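Local coordinates for protein salmonella typhimurium DB7155 bacteriophage DET7 tailspike (Bacteriophage, PDB 2V5I) that probably binds and hydrolyses the O-antigen polysaccharide of its Salmonella host as the trimeric receptor-binding tailspike of bacteriophage Det7, at residues I168-F180 / D190-I202. Numbering follows the deposited sequence.
Sequences IRNAGGLMAAYLF and DSDSIIGGKDGII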
ATOM      1  N   ILE A 168     -25.441  -8.389   9.924  1.00 10.60           N
ATOM      2  CA  ILE A 168     -26.212  -7.136   9.784  1.00 10.23           C
ATOM      3  C   ILE A 168     -25.616  -6.427   8.574  1.00  9.59           C
ATOM      4  O   ILE A 168     -24.388  -6.342   8.465  1.00 10.94           O
ATOM      5  CB  ILE A 168     -26.026  -6.239  11.036  1.00  9.99           C
ATOM      6  CG1 ILE A 168     -26.729  -6.867  12.231  1.00 11.19           C
ATOM      7  CG2 ILE A 168     -26.578  -4.860  10.749  1.00 13.37           C
ATOM      8  CD1 ILE A 168     -26.625  -6.072  13.509  1.00 18.16           C
ATOM      9  N   ARG A 169     -26.456  -6.050   7.614  1.00  8.74           N
ATOM     10  CA  ARG A 169     -25.988  -5.426   6.393  1.00  8.56           C
ATOM     11  C   ARG A 169     -26.589  -4.036   6.236  1.00  9.25           C
ATOM     12  O   ARG A 169     -27.795  -3.850   6.479  1.00  9.75           O
ATOM     13  CB  ARG A 169     -26.398  -6.279   5.187  1.00 11.02           C
ATOM     14  CG  ARG A 169     -25.784  -7.699   5.199  1.00 15.36           C
ATOM     15  CD  ARG A 169     -26.245  -8.534   4.016  1.00 19.36           C
ATOM     16  NE  ARG A 169     -25.754  -9.912   4.163  1.00 26.29           N
ATOM     17  CZ  ARG A 169     -26.267 -10.976   3.542  1.00 32.32           C
ATOM     18  NH1 ARG A 169     -27.301 -10.851   2.708  1.00 34.17           N
ATOM     19  NH2 ARG A 169     -25.743 -12.168   3.772  1.00 38.63           N
ATOM     20  N   ASN A 170     -25.774  -3.063   5.836  1.00  8.48           N
ATOM     21  CA  ASN A 170     -26.290  -1.687   5.513  1.00  9.58           C
ATOM     22  C   ASN A 170     -27.044  -1.023   6.668  1.00 10.87           C
ATOM     23  O   ASN A 170     -28.069  -0.326   6.477  1.00 12.12           O
ATOM     24  CB  ASN A 170     -27.137  -1.789   4.234  1.00 10.92           C
ATOM     25  CG  ASN A 170     -26.363  -2.351   3.070  1.00 17.74           C
ATOM     26  OD1 ASN A 170     -25.402  -1.731   2.609  1.00 21.43           O
ATOM     27  ND2 ASN A 170     -26.763  -3.508   2.574  1.00 22.02           N
ATOM     28  N   ALA A 171     -26.483  -1.214   7.867  1.00  9.59           N
ATOM     29  CA  ALA A 171     -27.064  -0.617   9.110  1.00 10.77           C
ATOM     30  C   ALA A 171     -26.953   0.886   9.109  1.00 11.42           C
ATOM     31  O   ALA A 171     -26.002   1.480   8.613  1.00 10.10           O
ATOM     32  CB  ALA A 171     -26.400  -1.168  10.354  1.00 12.64           C
ATOM     33  N   GLY A 172     -27.976   1.519   9.682  1.00 10.78           N
ATOM     34  CA  GLY A 172     -27.938   2.943   9.936  1.00 11.71           C
ATOM     35  C   GLY A 172     -28.416   3.311  11.323  1.00  9.61           C
ATOM     36  O   GLY A 172     -28.776   2.491  12.166  1.00  9.48           O
ATOM     37  N   GLY A 173     -28.408   4.612  11.573  1.00  8.89           N
ATOM     38  CA  GLY A 173     -28.987   5.116  12.819  1.00  9.59           C
ATOM     39  C   GLY A 173     -28.643   6.521  13.191  1.00 10.11           C
ATOM     40  O   GLY A 173     -27.831   7.204  12.514  1.00  9.65           O
ATOM     41  N   LEU A 174     -29.366   6.983  14.229  1.00 10.25           N
ATOM     42  CA  LEU A 174     -29.167   8.279  14.870  1.00  9.52           C
ATOM     43  C   LEU A 174     -29.107   8.068  16.364  1.00 10.25           C
ATOM     44  O   LEU A 174     -30.073   7.597  16.978  1.00 10.65           O
ATOM     45  CB  LEU A 174     -30.364   9.203  14.560  1.00 10.21           C
ATOM     46  CG  LEU A 174     -30.490   9.682  13.096  1.00 10.07           C
ATOM     47  CD1 LEU A 174     -31.788  10.464  12.901  1.00 15.12           C
ATOM     48  CD2 LEU A 174     -29.372  10.546  12.715  1.00 13.01           C
ATOM     49  N   MET A 175     -27.983   8.427  16.979  1.00 10.02           N
ATOM     50  CA  MET A 175     -27.664   8.103  18.357  1.00 10.89           C
ATOM     51  C   MET A 175     -27.818   6.617  18.611  1.00 10.12           C
ATOM     52  O   MET A 175     -28.450   6.209  19.590  1.00 11.02           O
ATOM     53  CB  MET A 175     -28.518   8.961  19.346  1.00  8.94           C
ATOM     54  CG  MET A 175     -28.230  10.447  19.111  1.00 12.25           C
ATOM     55  SD  MET A 175     -26.646  10.917  19.875  1.00 14.03           S
ATOM     56  CE  MET A 175     -26.161  12.329  18.945  1.00 12.15           C
ATOM     57  N   ALA A 176     -27.166   5.811  17.739  1.00  8.65           N
ATOM     58  CA  ALA A 176     -27.377   4.375  17.660  1.00  8.59           C
ATOM     59  C   ALA A 176     -26.186   3.579  18.165  1.00  8.91           C
ATOM     60  O   ALA A 176     -25.068   4.074  18.195  1.00 11.06           O
ATOM     61  CB  ALA A 176     -27.639   3.978  16.198  1.00 10.70           C
ATOM     62  N   ALA A 177     -26.478   2.365  18.635  1.00  7.17           N
ATOM     63  CA  ALA A 177     -25.438   1.356  18.908  1.00  9.70           C
ATOM     64  C   ALA A 177     -25.875  -0.032  18.466  1.00  9.50           C
ATOM     65  O   ALA A 177     -27.017  -0.369  18.558  1.00 10.65           O
ATOM     66  CB  ALA A 177     -25.104   1.332  20.357  1.00  9.35           C
ATOM     67  N   TYR A 178     -24.901  -0.835  17.977  1.00  8.26           N
ATOM     68  CA  TYR A 178     -25.108  -2.203  17.671  1.00 10.08           C
ATOM     69  C   TYR A 178     -24.171  -3.003  18.559  1.00  9.67           C
ATOM     70  O   TYR A 178     -22.970  -2.775  18.574  1.00 10.97           O
ATOM     71  CB  TYR A 178     -24.793  -2.438  16.178  1.00 10.14           C
ATOM     72  CG  TYR A 178     -25.838  -1.793  15.290  1.00 10.67           C
ATOM     73  CD1 TYR A 178     -25.723  -0.441  14.878  1.00 10.12           C
ATOM     74  CD2 TYR A 178     -26.964  -2.511  14.878  1.00 10.73           C
ATOM     75  CE1 TYR A 178     -26.730   0.145  14.105  1.00 10.54           C
ATOM     76  CE2 TYR A 178     -27.967  -1.921  14.110  1.00  8.27           C
ATOM     77  CZ  TYR A 178     -27.820  -0.608  13.706  1.00  8.67           C
ATOM     78  OH  TYR A 178     -28.844  -0.092  12.924  1.00  9.22           O
ATOM     79  N   LEU A 179     -24.737  -3.911  19.355  1.00  9.60           N
ATOM     80  CA  LEU A 179     -23.996  -4.594  20.409  1.00 10.89           C
ATOM     81  C   LEU A 179     -24.246  -6.072  20.264  1.00 12.23           C
ATOM     82  O   LEU A 179     -25.388  -6.487  20.176  1.00 12.10           O
ATOM     83  CB  LEU A 179     -24.508  -4.118  21.772  1.00  9.67           C
ATOM     84  CG  LEU A 179     -24.052  -4.911  22.993  1.00 13.91           C
ATOM     85  CD1 LEU A 179     -22.543  -4.926  23.114  1.00 14.37           C
ATOM     86  CD2 LEU A 179     -24.696  -4.310  24.194  1.00 15.06           C
ATOM     87  N   PHE A 180     -23.174  -6.864  20.159  1.00  9.28           N
ATOM     88  CA  PHE A 180     -23.252  -8.312  20.123  1.00 10.96           C
ATOM     89  C   PHE A 180     -22.665  -8.831  21.428  1.00 10.23           C
ATOM     90  O   PHE A 180     -21.463  -8.632  21.683  1.00 10.54           O
ATOM     91  CB  PHE A 180     -22.427  -8.831  18.948  1.00 10.40           C
ATOM     92  CG  PHE A 180     -23.047  -8.548  17.598  1.00 11.24           C
ATOM     93  CD1 PHE A 180     -22.862  -7.303  16.990  1.00 11.93           C
ATOM     94  CD2 PHE A 180     -23.745  -9.513  16.945  1.00 11.38           C
ATOM     95  CE1 PHE A 180     -23.467  -7.049  15.758  1.00 15.24           C
ATOM     96  CE2 PHE A 180     -24.273  -9.301  15.721  1.00 13.84           C
ATOM     97  CZ  PHE A 180     -24.119  -8.087  15.122  1.00 12.04           C
ATOM     98  N   ASP A 190     -20.949  -3.156   5.510  1.00 10.33           N
ATOM     99  CA  ASP A 190     -21.375  -1.969   4.743  1.00  9.04           C
ATOM    100  C   ASP A 190     -22.289  -0.987   5.495  1.00 10.07           C
ATOM    101  O   ASP A 190     -23.242  -0.429   4.934  1.00 11.59           O
ATOM    102  CB  ASP A 190     -22.038  -2.409   3.432  1.00 11.19           C
ATOM    103  CG  ASP A 190     -21.086  -3.222   2.543  1.00 17.71           C
ATOM    104  OD1 ASP A 190     -19.846  -3.049   2.648  1.00 20.72           O
ATOM    105  OD2 ASP A 190     -21.600  -4.073   1.758  1.00 23.09           O
ATOM    106  N   SER A 191     -21.880  -0.681   6.737  1.00  8.17           N
ATOM    107  CA  SER A 191     -22.621   0.303   7.540  1.00  8.29           C
ATOM    108  C   SER A 191     -22.745   1.627   6.831  1.00  9.55           C
ATOM    109  O   SER A 191     -21.811   2.119   6.221  1.00 10.55           O
ATOM    110  CB  SER A 191     -21.908   0.501   8.863  1.00  8.66           C
ATOM    111  OG  SER A 191     -21.934  -0.753   9.607  1.00 11.01           O
ATOM    112  N   ASP A 192     -23.931   2.203   6.936  1.00 10.00           N
ATOM    113  CA  ASP A 192     -24.331   3.361   6.169  1.00 14.13           C
ATOM    114  C   ASP A 192     -24.237   4.653   6.972  1.00 14.30           C
ATOM    115  O   ASP A 192     -25.243   5.341   7.207  1.00 15.40           O
ATOM    116  CB  ASP A 192     -25.768   3.140   5.736  1.00 15.72           C
ATOM    117  CG  ASP A 192     -26.219   4.165   4.748  1.00 21.81           C
ATOM    118  OD1 ASP A 192     -25.342   4.822   4.118  1.00 23.62           O
ATOM    119  OD2 ASP A 192     -27.467   4.308   4.581  1.00 26.87           O
ATOM    120  N   SER A 193     -23.021   4.985   7.418  1.00 12.78           N
ATOM    121  CA  SER A 193     -22.753   6.244   8.146  1.00 11.48           C
ATOM    122  C   SER A 193     -23.630   6.351   9.383  1.00 12.68           C
ATOM    123  O   SER A 193     -24.383   7.318   9.598  1.00 13.13           O
ATOM    124  CB  SER A 193     -22.903   7.476   7.234  1.00 15.16           C
ATOM    125  OG  SER A 193     -21.890   7.407   6.235  1.00 15.81           O
ATOM    126  N   ILE A 194     -23.580   5.297  10.184  1.00  9.69           N
ATOM    127  CA  ILE A 194     -24.318   5.224  11.425  1.00 10.98           C
ATOM    128  C   ILE A 194     -23.870   6.396  12.307  1.00  9.54           C
ATOM    129  O   ILE A 194     -22.675   6.560  12.552  1.00 10.78           O
ATOM    130  CB  ILE A 194     -24.029   3.927  12.163  1.00 10.03           C
ATOM    131  CG1 ILE A 194     -24.405   2.695  11.340  1.00 11.79           C
ATOM    132  CG2 ILE A 194     -24.807   3.886  13.500  1.00 10.35           C
ATOM    133  CD1 ILE A 194     -23.811   1.372  11.869  1.00 12.52           C
ATOM    134  N   ILE A 195     -24.815   7.223  12.792  1.00  7.71           N
ATOM    135  CA  ILE A 195     -24.464   8.243  13.740  1.00  9.09           C
ATOM    136  C   ILE A 195     -24.563   7.636  15.145  1.00 10.24           C
ATOM    137  O   ILE A 195     -25.648   7.262  15.617  1.00  9.82           O
ATOM    138  CB  ILE A 195     -25.421   9.476  13.690  1.00  8.33           C
ATOM    139  CG1 ILE A 195     -25.488  10.114  12.318  1.00 14.18           C
ATOM    140  CG2 ILE A 195     -25.040  10.493  14.735  1.00  9.92           C
ATOM    141  CD1 ILE A 195     -24.252  10.321  11.727  1.00 16.15           C
ATOM    142  N   GLY A 196     -23.415   7.517  15.820  1.00  8.78           N
ATOM    143  CA  GLY A 196     -23.371   6.986  17.176  1.00 10.99           C
ATOM    144  C   GLY A 196     -24.030   7.785  18.279  1.00 11.48           C
ATOM    145  O   GLY A 196     -24.242   8.955  18.126  1.00 10.08           O
ATOM    146  N   GLY A 197     -24.354   7.092  19.376  1.00 10.34           N
ATOM    147  CA  GLY A 197     -24.818   7.701  20.615  1.00 11.00           C
ATOM    148  C   GLY A 197     -23.813   7.556  21.739  1.00 10.17           C
ATOM    149  O   GLY A 197     -22.599   7.581  21.529  1.00  9.79           O
ATOM    150  N   LYS A 198     -24.289   7.346  22.946  1.00 10.27           N
ATOM    151  CA  LYS A 198     -23.389   7.373  24.086  1.00 10.49           C
ATOM    152  C   LYS A 198     -22.365   6.215  24.101  1.00 11.35           C
ATOM    153  O   LYS A 198     -21.251   6.359  24.625  1.00 13.68           O
ATOM    154  CB  LYS A 198     -24.249   7.344  25.359  1.00 11.88           C
ATOM    155  CG  LYS A 198     -23.457   7.524  26.615  1.00 14.40           C
ATOM    156  CD  LYS A 198     -22.953   8.908  26.819  1.00 15.89           C
ATOM    157  CE  LYS A 198     -22.448   9.103  28.246  1.00 23.65           C
ATOM    158  NZ  LYS A 198     -22.167  10.530  28.593  1.00 22.43           N
ATOM    159  N   ASP A 199     -22.775   5.049  23.600  1.00 11.89           N
ATOM    160  CA  ASP A 199     -21.944   3.835  23.655  1.00 12.64           C
ATOM    161  C   ASP A 199     -21.131   3.662  22.373  1.00 12.31           C
ATOM    162  O   ASP A 199     -21.338   4.358  21.393  1.00 12.89           O
ATOM    163  CB  ASP A 199     -22.830   2.670  23.960  1.00 12.63           C
ATOM    164  CG  ASP A 199     -23.500   2.798  25.341  1.00 19.73           C
ATOM    165  OD1 ASP A 199     -22.889   3.377  26.292  1.00 21.75           O
ATOM    166  OD2 ASP A 199     -24.625   2.286  25.478  1.00 24.59           O
ATOM    167  N   GLY A 200     -20.130   2.794  22.409  1.00 11.55           N
ATOM    168  CA  GLY A 200     -19.458   2.412  21.184  1.00 10.41           C
ATOM    169  C   GLY A 200     -20.451   2.098  20.081  1.00 10.12           C
ATOM    170  O   GLY A 200     -21.566   1.610  20.347  1.00 10.35           O
ATOM    171  N   ILE A 201     -20.092   2.410  18.850  1.00  8.70           N
ATOM    172  CA  ILE A 201     -21.063   2.252  17.763  1.00  7.50           C
ATOM    173  C   ILE A 201     -21.321   0.804  17.437  1.00  9.41           C
ATOM    174  O   ILE A 201     -22.472   0.403  17.314  1.00  9.89           O
ATOM    175  CB  ILE A 201     -20.767   3.144  16.550  1.00  7.44           C
ATOM    176  CG1 ILE A 201     -20.566   4.587  17.006  1.00  8.38           C
ATOM    177  CG2 ILE A 201     -21.899   3.031  15.527  1.00  8.74           C
ATOM    178  CD1 ILE A 201     -20.286   5.608  15.965  1.00  9.58           C
ATOM    179  N   ILE A 202     -20.237   0.047  17.179  1.00  7.70           N
ATOM    180  CA  ILE A 202     -20.337  -1.397  16.992  1.00  9.63           C
ATOM    181  C   ILE A 202     -19.424  -2.066  18.012  1.00  8.51           C
ATOM    182  O   ILE A 202     -18.258  -1.743  18.054  1.00 10.69           O
ATOM    183  CB  ILE A 202     -19.911  -1.805  15.563  1.00  9.99           C
ATOM    184  CG1 ILE A 202     -20.734  -0.996  14.508  1.00 10.53           C
ATOM    185  CG2 ILE A 202     -20.060  -3.320  15.378  1.00 10.60           C
ATOM    186  CD1 ILE A 202     -20.180  -0.990  13.086  1.00 12.44           C
TER
HETATM  187  O   HOH W   1     -29.182   2.140   5.953  0.50 15.05           O
HETATM  188  O   HOH W   2     -24.719   0.957   2.993  1.00 40.33           O
HETATM  189  O   HOH W   3     -24.079  -2.615   8.661  1.00 10.01           O
HETATM  190  O   HOH W   4     -27.453   6.048   8.964  1.00 14.09           O
HETATM  191  O   HOH W   5     -23.914   4.625  20.698  1.00 13.25           O
HETATM  192  O   HOH W   6     -22.159  -0.944  20.664  1.00 12.40           O
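Ile194 packs into the inner side of segment 168-180 with CG1, CG2 and CD1. Ile194 CG1 lies 3.8 Å from Gly172 CA, CG2 meets the methyl of Ala176, and Ile194 CD1 reaches both Ala171 CB and the ring of Tyr178, touching Tyr178 CE1 at 3.9 Å. Gly172, Ala171 and Ala176 are small enough to leave room for the isoleucine's branches, while the ring offers CD1 an apolar neighbour. Tyr178 crosses Ile194 at a slant; with CG anti to the carbonyl carbon and beside the backbone N (chi1 -70°), its ring runs back toward Gly172 of the same coil. There Tyr178 OH donates a 2.7 Å hydrogen bond to Gly172 O, in the carbonyl plane, satisfying the one polar atom of a buried ring. Parallel strands paired coil upon coil, with apolar side chains packed between them, mark the right-handed parallel beta-helix of the P22 tailspike family. Ile195 faces the other way, an apolar partner alongside Leu174, with Ile195 CG1 3.9 Å from Leu174 CD2; His223 of the next coil touches it beyond. Ile195 N binds Gly173 O from well above the carbonyl plane, and Ile195 O takes Ala176 N-H (N to O 3.0 Å). Gly173's backbone angles would jam any side chain against the preceding carbonyl O, hence glycine. Further along, Tyr178 N donates to Ile201 O at 2.8 Å, nearly straight at 170°. Where residues 197-199 form a loop, a water joins Ala176 O, Gly197 N and Asp199 O.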